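Local coordinates for protein NAD-dependent aldehyde dehydrogenase (Burkholderia multivorans, PDB 5UJU) that probably oxidises aldehydes to carboxylic acids with NAD as the electron acceptor, at residues Arg23-Ala26 / Ala27-Ser30; Ile120-Ser123 / Leu124-Ala128; Ile236-Pro239 / His240-Ala243. All coordinates share one frame; numbering follows the deposited sequence.

Interaction 1 (Arg23-Ala26 / Ala27-Ser30)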
loop_
_atom_site.group_PDB
_atom_site.type_symbol
_atom_site.label_atom_id
_atom_site.label_comp_id
_atom_site.label_asym_id
_atom_site.label_seq_id
_atom_site.Cartn_x
_atom_site.Cartn_y
_atom_site.Cartn_z
ATOM N N ARG A 23 -17.023 18.432 -0.993
ATOM C CA ARG A 23 -16.647 18.906 -2.319
ATOM C C ARG A 23 -15.300 18.337 -2.750
ATOM O O ARG A 23 -15.088 18.056 -3.936
ATOM C CB ARG A 23 -16.632 20.432 -2.332
ATOM C CG ARG A 23 -16.371 21.049 -3.688
ATOM C CD ARG A 23 -17.487 20.775 -4.692
ATOM N NE ARG A 23 -17.120 21.201 -6.045
ATOM C CZ ARG A 23 -16.425 20.465 -6.909
ATOM N NH1 ARG A 23 -16.013 19.249 -6.568
ATOM N NH2 ARG A 23 -16.138 20.950 -8.114
ATOM N N ALA A 24 -14.369 18.160 -1.805
ATOM C CA ALA A 24 -13.084 17.574 -2.163
ATOM C C ALA A 24 -13.235 16.104 -2.545
ATOM O O ALA A 24 -12.559 15.628 -3.467
ATOM C CB ALA A 24 -12.083 17.749 -1.026
ATOM N N LEU A 25 -14.101 15.366 -1.842
ATOM C CA LEU A 25 -14.405 13.988 -2.229
ATOM C C LEU A 25 -14.954 13.923 -3.648
ATOM O O LEU A 25 -14.550 13.064 -4.447
ATOM C CB LEU A 25 -15.412 13.359 -1.265
ATOM C CG LEU A 25 -14.956 12.769 0.063
ATOM C CD1 LEU A 25 -16.184 12.307 0.853
ATOM C CD2 LEU A 25 -13.975 11.633 -0.140
ATOM N N ALA A 26 -15.908 14.801 -3.970
ATOM C CA ALA A 26 -16.438 14.829 -5.331
ATOM C C ALA A 26 -15.357 15.197 -6.341
ATOM O O ALA A 26 -15.363 14.688 -7.471
ATOM C CB ALA A 26 -17.608 15.810 -5.428
ATOM N N ALA A 27 -14.417 16.063 -5.948
ATOM C CA ALA A 27 -13.374 16.509 -6.868
ATOM C C ALA A 27 -12.412 15.380 -7.224
ATOM O O ALA A 27 -12.056 15.217 -8.397
ATOM C CB ALA A 27 -12.612 17.692 -6.265
ATOM N N ILE A 28 -11.977 14.587 -6.236
ATOM C CA ILE A 28 -11.011 13.533 -6.531
ATOM C C ILE A 28 -11.606 12.457 -7.430
ATOM O O ILE A 28 -10.864 11.801 -8.178
ATOM C CB ILE A 28 -10.442 12.894 -5.245
ATOM C CG1 ILE A 28 -11.546 12.205 -4.437
ATOM C CG2 ILE A 28 -9.704 13.927 -4.414
ATOM C CD1 ILE A 28 -11.029 11.510 -3.159
ATOM N N GLU A 29 -12.931 12.298 -7.430
ATOM C CA GLU A 29 -13.566 11.298 -8.281
ATOM C C GLU A 29 -13.844 11.795 -9.699
ATOM O O GLU A 29 -13.677 11.035 -10.661
ATOM C CB GLU A 29 -14.873 10.829 -7.649
ATOM C CG GLU A 29 -15.513 9.688 -8.396
ATOM C CD GLU A 29 -16.568 8.985 -7.570
ATOM O OE1 GLU A 29 -17.032 9.578 -6.571
ATOM O OE2 GLU A 29 -16.925 7.839 -7.916
ATOM N N SER A 30 -14.268 13.051 -9.864
ATOM C CA SER A 30 -14.588 13.567 -11.195
ATOM C C SER A 30 -13.358 14.094 -11.931
ATOM O O SER A 30 -13.270 13.967 -13.159
ATOM C CB SER A 30 -15.642 14.670 -11.091
ATOM O OG SER A 30 -15.078 15.827 -10.514
HETATM O O HOH W 1 -16.289 10.585 -4.488
#

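Interaction 2 (Ile120-Ser123 / Leu124-Ala128)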
loop_
_atom_site.group_PDB
_atom_site.type_symbol
_atom_site.label_atom_id
_atom_site.label_comp_id
_atom_site.label_asym_id
_atom_site.label_seq_id
_atom_site.Cartn_x
_atom_site.Cartn_y
_atom_site.Cartn_z
ATOM N N ILE A 120 -9.618 14.221 10.742
ATOM C CA ILE A 120 -9.977 14.984 9.546
ATOM C C ILE A 120 -10.296 16.428 9.917
ATOM O O ILE A 120 -9.827 17.373 9.273
ATOM C CB ILE A 120 -11.164 14.312 8.820
ATOM C CG1 ILE A 120 -10.864 12.837 8.462
ATOM C CG2 ILE A 120 -11.582 15.114 7.584
ATOM C CD1 ILE A 120 -9.734 12.628 7.511
ATOM N N GLY A 121 -11.099 16.623 10.968
ATOM C CA GLY A 121 -11.474 17.979 11.337
ATOM C C GLY A 121 -10.276 18.829 11.708
ATOM O O GLY A 121 -10.128 19.964 11.237
ATOM N N VAL A 122 -9.389 18.285 12.547
ATOM C CA VAL A 122 -8.189 19.027 12.921
ATOM C C VAL A 122 -7.341 19.318 11.679
ATOM O O VAL A 122 -6.808 20.424 11.512
ATOM C CB VAL A 122 -7.401 18.252 13.996
ATOM C CG1 VAL A 122 -5.957 18.744 14.095
ATOM C CG2 VAL A 122 -8.102 18.359 15.367
ATOM N N SER A 123 -7.196 18.333 10.797
ATOM C CA SER A 123 -6.428 18.562 9.569
ATOM C C SER A 123 -7.025 19.695 8.740
ATOM O O SER A 123 -6.299 20.566 8.246
ATOM C CB SER A 123 -6.333 17.277 8.750
ATOM O OG SER A 123 -5.495 16.343 9.407
ATOM N N LEU A 124 -8.349 19.704 8.577
ATOM C CA LEU A 124 -8.967 20.728 7.740
ATOM C C LEU A 124 -8.855 22.103 8.373
ATOM O O LEU A 124 -8.714 23.107 7.662
ATOM C CB LEU A 124 -10.432 20.386 7.469
ATOM C CG LEU A 124 -10.633 19.052 6.748
ATOM C CD1 LEU A 124 -12.118 18.637 6.687
ATOM C CD2 LEU A 124 -10.009 19.097 5.365
ATOM N N GLU A 125 -8.917 22.169 9.701
ATOM C CA GLU A 125 -8.748 23.443 10.386
ATOM C C GLU A 125 -7.321 23.953 10.253
ATOM O O GLU A 125 -7.107 25.155 10.047
ATOM C CB GLU A 125 -9.151 23.303 11.855
ATOM C CG GLU A 125 -8.876 24.535 12.709
ATOM C CD GLU A 125 -9.717 25.756 12.340
ATOM O OE1 GLU A 125 -10.777 25.607 11.691
ATOM O OE2 GLU A 125 -9.305 26.875 12.717
ATOM N N ILE A 126 -6.333 23.064 10.383
ATOM C CA ILE A 126 -4.949 23.469 10.159
ATOM C C ILE A 126 -4.802 24.072 8.760
ATOM O O ILE A 126 -4.205 25.140 8.588
ATOM C CB ILE A 126 -3.991 22.282 10.361
ATOM C CG1 ILE A 126 -4.002 21.800 11.827
ATOM C CG2 ILE A 126 -2.579 22.645 9.854
ATOM C CD1 ILE A 126 -3.285 20.473 12.046
ATOM N N LEU A 127 -5.375 23.407 7.745
ATOM C CA LEU A 127 -5.282 23.898 6.363
ATOM C C LEU A 127 -5.917 25.278 6.208
ATOM O O LEU A 127 -5.383 26.138 5.495
ATOM C CB LEU A 127 -5.921 22.895 5.398
ATOM C CG LEU A 127 -5.123 21.586 5.287
ATOM C CD1 LEU A 127 -5.746 20.611 4.303
ATOM C CD2 LEU A 127 -3.716 21.930 4.873
ATOM N N ALA A 128 -7.053 25.509 6.871
ATOM C CA ALA A 128 -7.677 26.823 6.820
ATOM C C ALA A 128 -6.736 27.885 7.365
ATOM O O ALA A 128 -6.599 28.964 6.779
ATOM C CB ALA A 128 -8.992 26.811 7.612
#

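Interaction 3 (Ile236-Pro239 / His240-Ala243)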
loop_
_atom_site.group_PDB
_atom_site.type_symbol
_atom_site.label_atom_id
_atom_site.label_comp_id
_atom_site.label_asym_id
_atom_site.label_seq_id
_atom_site.Cartn_x
_atom_site.Cartn_y
_atom_site.Cartn_z
ATOM N N ILE A 236 6.760 13.504 13.028
ATOM C CA ILE A 236 7.987 14.274 13.221
ATOM C C ILE A 236 8.359 14.845 11.859
ATOM O O ILE A 236 8.525 14.090 10.886
ATOM C CB ILE A 236 9.132 13.417 13.791
ATOM C CG1 ILE A 236 8.774 12.862 15.188
ATOM C CG2 ILE A 236 10.425 14.214 13.840
ATOM C CD1 ILE A 236 9.723 11.778 15.681
ATOM N N VAL A 237 8.425 16.171 11.768
ATOM C CA VAL A 237 8.748 16.854 10.516
ATOM C C VAL A 237 10.220 17.229 10.554
ATOM O O VAL A 237 10.645 18.013 11.415
ATOM C CB VAL A 237 7.866 18.092 10.303
ATOM C CG1 VAL A 237 8.230 18.788 9.000
ATOM C CG2 VAL A 237 6.386 17.708 10.317
ATOM N N LYS A 238 10.998 16.659 9.631
ATOM C CA LYS A 238 12.432 16.905 9.507
ATOM C C LYS A 238 12.687 17.622 8.189
ATOM O O LYS A 238 12.872 16.965 7.153
ATOM C CB LYS A 238 13.212 15.585 9.560
ATOM C CG LYS A 238 14.665 15.715 10.032
ATOM C CD LYS A 238 15.568 16.498 9.087
ATOM C CE LYS A 238 15.768 15.761 7.754
ATOM N NZ LYS A 238 16.665 16.574 6.867
ATOM N N PRO A 239 12.704 18.951 8.156
ATOM C CA PRO A 239 12.888 19.636 6.872
ATOM C C PRO A 239 14.310 19.493 6.355
ATOM O O PRO A 239 15.254 19.170 7.080
ATOM C CB PRO A 239 12.561 21.109 7.177
ATOM C CG PRO A 239 11.924 21.109 8.573
ATOM C CD PRO A 239 12.444 19.886 9.266
ATOM N N HIS A 240 14.462 19.753 5.070
ATOM C CA HIS A 240 15.802 19.931 4.545
ATOM C C HIS A 240 16.473 21.099 5.271
ATOM O O HIS A 240 15.836 22.138 5.490
ATOM C CB HIS A 240 15.751 20.185 3.039
ATOM C CG HIS A 240 17.101 20.214 2.401
ATOM N ND1 HIS A 240 17.948 21.293 2.522
ATOM C CD2 HIS A 240 17.759 19.299 1.647
ATOM C CE1 HIS A 240 19.066 21.047 1.860
ATOM N NE2 HIS A 240 18.977 19.844 1.321
ATOM N N PRO A 241 17.748 20.972 5.661
ATOM C CA PRO A 241 18.394 22.050 6.439
ATOM C C PRO A 241 18.465 23.389 5.709
ATOM O O PRO A 241 18.732 24.419 6.348
ATOM C CB PRO A 241 19.807 21.505 6.711
ATOM C CG PRO A 241 19.794 20.094 6.297
ATOM C CD PRO A 241 18.681 19.879 5.341
ATOM N N GLY A 242 18.258 23.413 4.395
ATOM C CA GLY A 242 18.206 24.664 3.661
ATOM C C GLY A 242 16.831 25.298 3.546
ATOM O O GLY A 242 16.719 26.418 3.036
ATOM N N ALA A 243 15.774 24.620 4.016
ATOM C CA ALA A 243 14.405 25.138 3.896
ATOM C C ALA A 243 13.598 24.684 5.111
ATOM O O ALA A 243 12.663 23.895 4.993
ATOM C CB ALA A 243 13.719 24.674 2.610
#

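Interaction 1 (Arg23-Ala26 / Ala27-Ser30)
The guanidinium of R23 turns an edge, nearly in its own plane, to A27 N, and NH1 stands 3.8 Å from A27 CB. R23 reaches that place because its chain leaves the backbone with CG anti to N (chi1 -175°) and then bends at chi2, so that its tip lies beside A27, one turn further on. The same cationic group makes a cation-pi contact with W34, whose side chain also packs on A24 and A27; small alanines suit this flank because the indole can come close to the helix. Beneath these side chains runs the regular bonding of an alpha helix, the last turns of helix 18-30: A27 N donates to R23 O at 2.9 Å, and I28 N to A24 O at 3.0 Å. Near the end the pattern slackens. E29 N makes only weak bonds, to L25 O and A26 O, whereas S30 N still reaches A26 O at 3.1 Å. On the inner side of this amphipathic helix, L25 CD2 meets I28 CD1 at 4.2 Å, and I28 CG1 lies 3.1 Å from L25 O, brought over that carbonyl by a chi1 of 63° that sets CG1 between the backbone N and the carbonyl carbon. These branched chains suit the face turned to helix 158-175, where L25 packs on W172 and I28 on Y170. A water donates to L25 O at 3.0 Å. E29, a polar residue fitting an exposed position, further packs on R177 of the second subunit.

Interaction 2 (Ile120-Ser123 / Leu124-Ala128)
I120 and L124, one helical turn apart, lie side by side and point the same way, with I120 CG2 touching L124 CD1 at 3.7 Å. The leucine leans back over the preceding turn because its CG is anti to the carbonyl carbon (chi1 -60°), which also sets CG 3.1 Å from I120 O. V122 and I126 are arranged differently: their chains cross at a slant, V122 CG1 meeting I126 CD1 at 3.8 Å. Both pairs belong to the long helix 97-132 and show i to i+4 packing, each over a backbone bond of the same spacing: L124 N to I120 O at 2.8 Å and I126 N to V122 O at 2.9 Å. Apolar residues suit the several faces of this buried helix. I120 and L124 turn to helix 158-175, meeting W172 and L165 respectively; V122 and I126 both pack on V257 of helix 245-260; and S123 and L127 contact helix 217-230. S123 fits inside because its side chain is small and S123 OG is hydrogen-bonded to W119 O. E125 is a buried acid with basic company: OE1 forms a salt bridge with K16 and a hydrogen bond with H17, while OE2 forms a salt bridge with R129, partners that would probably help keep the carboxylate ionised.

Interaction 3 (Ile236-Pro239 / His240-Ala243)
Two bends in the K238 chain, at chi2 (-66°) and chi3 (-67°), curl its aliphatic part so that the ammonium comes round beside P239 and P241. NZ donates to P239 O at 3.0 Å, approaching from above the carbonyl plane and not along a lone pair, and lies 4.2 Å from P241 CD, the lysine chain running aslant to the proline ring. A salt bridge to D277 gives the charge a second anchor, and a lysine, long and flexible, suits a site where one group must serve both an acid and a main-chain carbonyl. H240 is set by a chi1 of -173°, which carries its ring beside its own carbonyl carbon, over the following residues. P241 CD then sits 3.2 Å above one face of the imidazole, offset toward the rim, while G242 CA lies at the ring edge. G242 N donates to H240 ND1 at 2.8 Å, the ring nitrogen thus acting as acceptor. H240 to A243 form a type I beta turn, closed by A243 N bonding to H240 O at 2.9 Å. Proline at its second position fits well, since the phi that the ring imposes is the one this corner requires, and P239 CB reaches across to A243 O at 3.5 Å. This turn links strand 234-238 to helix 245-260 within the parallel, Rossmann-like part of the sheet: K238 bonds through its backbone to V210 of strand 191-211, V237 to T269 of strand 268-270, and P239 packs on L270 and on L247 of the helix.

How the interactions relate
From the N terminus the three contacts follow in series, with none nesting or crossing; each is local, so only the turn in interaction 3 closes a small loop. Interaction 1 ends helix 18-30, which packs on helix 158-175. Interaction 2, its centre about 17 Å away, lies in helix 97-132, which also leans on helix 158-175: W172 meets both L25 and I120. Interaction 3, centred about 22 Å from interaction 2, carries strand 234-238 into helix 245-260, on which helix 97-132 also packs. Helices 158-175 and 245-260 thus connect helix 18-30, through helix 97-132, to the sheet that holds strand 234-238.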